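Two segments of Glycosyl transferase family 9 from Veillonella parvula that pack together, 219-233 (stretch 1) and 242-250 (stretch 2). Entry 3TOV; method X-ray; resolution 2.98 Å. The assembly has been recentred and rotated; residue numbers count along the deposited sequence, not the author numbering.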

# COMPACT_ATOMS: atom_id res chain seq x y z
N LYS A 219 15.72 17.92 -6.25
CA LYS A 219 15.43 18.03 -4.81
C LYS A 219 15.01 16.65 -4.28
O LYS A 219 14.42 15.84 -5.00
CB LYS A 219 14.34 19.07 -4.54
CG LYS A 219 14.57 20.42 -5.21
CD LYS A 219 15.48 21.34 -4.40
CE LYS A 219 15.36 22.79 -4.90
NZ LYS A 219 15.74 23.83 -3.90
N THR A 220 15.31 16.40 -3.00
CA THR A 220 15.19 15.07 -2.43
C THR A 220 14.52 15.06 -1.05
O THR A 220 14.98 15.74 -0.14
CB THR A 220 16.59 14.42 -2.30
OG1 THR A 220 17.35 15.09 -1.29
CG2 THR A 220 17.35 14.53 -3.63
N VAL A 221 13.44 14.31 -0.90
CA VAL A 221 12.73 14.17 0.38
C VAL A 221 13.00 12.82 1.00
O VAL A 221 13.33 11.87 0.31
CB VAL A 221 11.21 14.22 0.22
CG1 VAL A 221 10.59 15.18 1.23
CG2 VAL A 221 10.83 14.58 -1.20
N PHE A 222 12.83 12.74 2.32
CA PHE A 222 12.90 11.47 3.02
C PHE A 222 11.64 11.27 3.87
O PHE A 222 11.23 12.15 4.62
CB PHE A 222 14.18 11.38 3.86
CG PHE A 222 15.42 11.20 3.03
CD1 PHE A 222 16.07 9.98 2.97
CD2 PHE A 222 15.94 12.26 2.30
CE1 PHE A 222 17.22 9.81 2.19
CE2 PHE A 222 17.08 12.10 1.52
CZ PHE A 222 17.72 10.87 1.48
N PHE A 223 11.02 10.11 3.72
CA PHE A 223 9.76 9.84 4.39
C PHE A 223 9.97 8.93 5.59
O PHE A 223 11.10 8.74 6.02
CB PHE A 223 8.76 9.26 3.40
CG PHE A 223 8.44 10.18 2.25
CD1 PHE A 223 7.55 11.23 2.40
CD2 PHE A 223 9.04 10.01 1.01
CE1 PHE A 223 7.25 12.08 1.34
CE2 PHE A 223 8.74 10.85 -0.05
CZ PHE A 223 7.85 11.89 0.11
N GLY A 224 8.89 8.39 6.13
CA GLY A 224 8.98 7.54 7.31
C GLY A 224 8.17 8.01 8.50
O GLY A 224 7.59 9.11 8.52
N GLY A 225 8.10 7.15 9.51
CA GLY A 225 7.49 7.50 10.77
C GLY A 225 8.55 7.68 11.85
O GLY A 225 9.75 7.65 11.58
N PRO A 226 8.10 7.86 13.10
CA PRO A 226 9.00 8.13 14.23
C PRO A 226 10.03 7.02 14.43
O PRO A 226 11.11 7.24 14.99
CB PRO A 226 8.04 8.20 15.42
CG PRO A 226 6.71 8.54 14.82
CD PRO A 226 6.69 7.85 13.49
N MSE A 227 9.69 5.83 13.96
CA MSE A 227 10.57 4.68 14.09
C MSE A 227 11.64 4.64 12.98
O MSE A 227 12.66 3.98 13.13
CB MSE A 227 9.76 3.39 14.11
CG MSE A 227 8.43 3.49 13.36
SE MSE A 227 8.52 3.68 11.41
CE MSE A 227 6.65 4.16 11.09
N ASP A 228 11.39 5.37 11.89
CA ASP A 228 12.34 5.40 10.78
C ASP A 228 13.45 6.43 10.96
O ASP A 228 14.42 6.43 10.21
CB ASP A 228 11.63 5.67 9.45
CG ASP A 228 10.98 4.43 8.87
OD1 ASP A 228 11.48 3.31 9.15
OD2 ASP A 228 9.98 4.58 8.14
N LEU A 229 13.28 7.30 11.95
CA LEU A 229 14.19 8.42 12.18
C LEU A 229 15.63 7.96 12.41
O LEU A 229 16.58 8.60 11.95
CB LEU A 229 13.69 9.21 13.40
CG LEU A 229 13.41 10.71 13.30
CD1 LEU A 229 13.33 11.18 11.85
CD2 LEU A 229 12.15 11.08 14.07
N GLU A 230 15.79 6.85 13.11
CA GLU A 230 17.10 6.31 13.44
C GLU A 230 17.77 5.73 12.20
O GLU A 230 18.99 5.66 12.11
CB GLU A 230 16.95 5.20 14.48
CG GLU A 230 18.24 4.49 14.85
CD GLU A 230 18.01 3.41 15.91
OE1 GLU A 230 18.95 3.12 16.69
OE2 GLU A 230 16.89 2.85 15.95
N MSE A 231 16.94 5.32 11.24
CA MSE A 231 17.42 4.75 9.99
C MSE A 231 17.70 5.82 8.93
O MSE A 231 18.44 5.57 7.97
CB MSE A 231 16.42 3.72 9.46
CG MSE A 231 16.21 2.57 10.42
SE MSE A 231 15.21 1.08 9.67
CE MSE A 231 13.40 1.47 10.31
N VAL A 232 17.13 7.00 9.11
CA VAL A 232 17.35 8.10 8.19
C VAL A 232 18.50 9.00 8.61
O VAL A 232 19.28 9.49 7.77
CB VAL A 232 16.10 8.97 8.07
CG1 VAL A 232 16.31 10.05 7.03
CG2 VAL A 232 14.91 8.12 7.71
N GLN A 233 18.62 9.25 9.91
CA GLN A 233 19.70 10.08 10.41
C GLN A 233 21.03 9.71 9.77
O GLN A 233 21.73 10.57 9.25
CB GLN A 233 19.79 10.02 11.94
CG GLN A 233 21.17 10.34 12.50
CD GLN A 233 22.02 9.09 12.74
OE1 GLN A 233 21.51 8.07 13.23
NE2 GLN A 233 23.31 9.15 12.39
N LYS A 242 21.47 19.22 0.58
CA LYS A 242 20.44 19.42 1.58
C LYS A 242 19.19 18.67 1.21
O LYS A 242 18.49 19.04 0.26
CB LYS A 242 20.13 20.91 1.79
CG LYS A 242 19.17 21.23 2.94
CD LYS A 242 17.95 22.03 2.44
CE LYS A 242 16.96 22.32 3.56
NZ LYS A 242 15.63 22.79 3.05
N PRO A 243 18.91 17.59 1.94
CA PRO A 243 17.67 16.81 1.81
C PRO A 243 16.51 17.52 2.51
O PRO A 243 16.73 18.40 3.35
CB PRO A 243 18.01 15.51 2.54
CG PRO A 243 19.02 15.90 3.56
CD PRO A 243 19.83 17.00 2.94
N ILE A 244 15.28 17.15 2.16
CA ILE A 244 14.14 17.55 2.97
C ILE A 244 13.83 16.36 3.84
O ILE A 244 13.94 15.22 3.38
CB ILE A 244 12.90 17.87 2.13
CG1 ILE A 244 13.21 18.98 1.12
CG2 ILE A 244 11.73 18.25 3.04
CD1 ILE A 244 12.15 19.20 0.06
N VAL A 245 13.45 16.61 5.09
CA VAL A 245 13.09 15.52 5.99
C VAL A 245 11.59 15.51 6.32
O VAL A 245 11.11 16.41 7.00
CB VAL A 245 13.93 15.52 7.28
CG1 VAL A 245 13.63 14.26 8.08
CG2 VAL A 245 15.41 15.61 6.95
N ALA A 246 10.87 14.50 5.83
CA ALA A 246 9.43 14.38 6.05
C ALA A 246 9.10 13.21 6.97
O ALA A 246 7.92 12.87 7.19
CB ALA A 246 8.70 14.25 4.75
N THR A 247 10.15 12.59 7.51
CA THR A 247 10.00 11.47 8.44
C THR A 247 9.14 11.87 9.63
O THR A 247 9.16 13.01 10.04
CB THR A 247 11.36 11.01 8.95
OG1 THR A 247 12.24 10.85 7.83
CG2 THR A 247 11.22 9.68 9.67
N GLY A 248 8.40 10.92 10.17
CA GLY A 248 7.49 11.20 11.26
C GLY A 248 6.84 12.57 11.24
O GLY A 248 6.38 13.06 12.27
N LYS A 249 6.81 13.19 10.07
CA LYS A 249 6.28 14.54 9.95
C LYS A 249 4.92 14.58 9.28
O LYS A 249 4.40 15.66 9.03
CB LYS A 249 7.24 15.43 9.14
CG LYS A 249 8.17 16.34 9.95
CD LYS A 249 7.42 17.50 10.56
CE LYS A 249 8.36 18.59 11.02
NZ LYS A 249 8.05 19.90 10.36
N PHE A 250 4.34 13.41 8.97
CA PHE A 250 3.01 13.34 8.33
C PHE A 250 2.13 12.20 8.78
O PHE A 250 2.61 11.12 9.10
CB PHE A 250 3.13 13.23 6.81
CG PHE A 250 3.54 14.49 6.15
CD1 PHE A 250 2.65 15.53 6.02
CD2 PHE A 250 4.83 14.63 5.66
CE1 PHE A 250 3.04 16.72 5.42
CE2 PHE A 250 5.21 15.81 5.05
CZ PHE A 250 4.31 16.86 4.93

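The two stretches run side by side as parallel strands, with Val-221 paired to Ile-244 and Phe-222 to Val-245, and the register continues beyond the strands until Gly-225 and Gly-248 lie with their CA atoms 3.7 Å apart. Together they bury 632 Å².

Backbone hydrogen bonds form a ladder. Ile-244 N donates to Thr-220 O (2.7 Å) almost linearly, at 176°; Phe-222 N donates to Ile-244 O (2.9 Å), and Ala-246 N to Phe-222 O (2.7 Å). Ile-244 thus engages the neighbouring strand through both its amide and its carbonyl, as expected of parallel pairing. Past the strands, Gly-248 N donates to Gly-224 O (2.6 Å). Secondary CA-H...O contacts accompany these bonds, among them Val-221 CA to Ile-244 O at 3.4 Å.

One side-chain hydrogen bond crosses the interface: Thr-247 OG1 donates to Phe-223 O (3.0 Å), so the hydroxyl satisfies a carbonyl just beyond the strand. The methyl of the same threonine makes van der Waals contact with stretch 1 again, Thr-247 CG2 lying 3.4 Å from Leu-229 CD1 and 4.0 Å from Asp-228 CB. Thr-247 is the residue most extensively covered by the opposing stretch.

Apolar contacts occupy both faces of the sheet. On the face carrying Val-221 and Ile-244, Val-221 CG1 meets Ile-244 CB at 3.7 Å and Ala-246 CB at 4.1 Å; the Ala-246 methyl, CB, also lies 4.0 Å from Phe-223 CD1. On the face carrying Phe-222, the aromatic ring reaches back to the proline, with Phe-222 CE2 3.7 Å from Pro-243 CB.

Glycine suits the backbone at two positions beyond the strands. At Gly-224, an ideal CB would clash with Asp-228 CB and be jammed against the preceding carbonyl, while the positive phi of Gly-248 favours glycine.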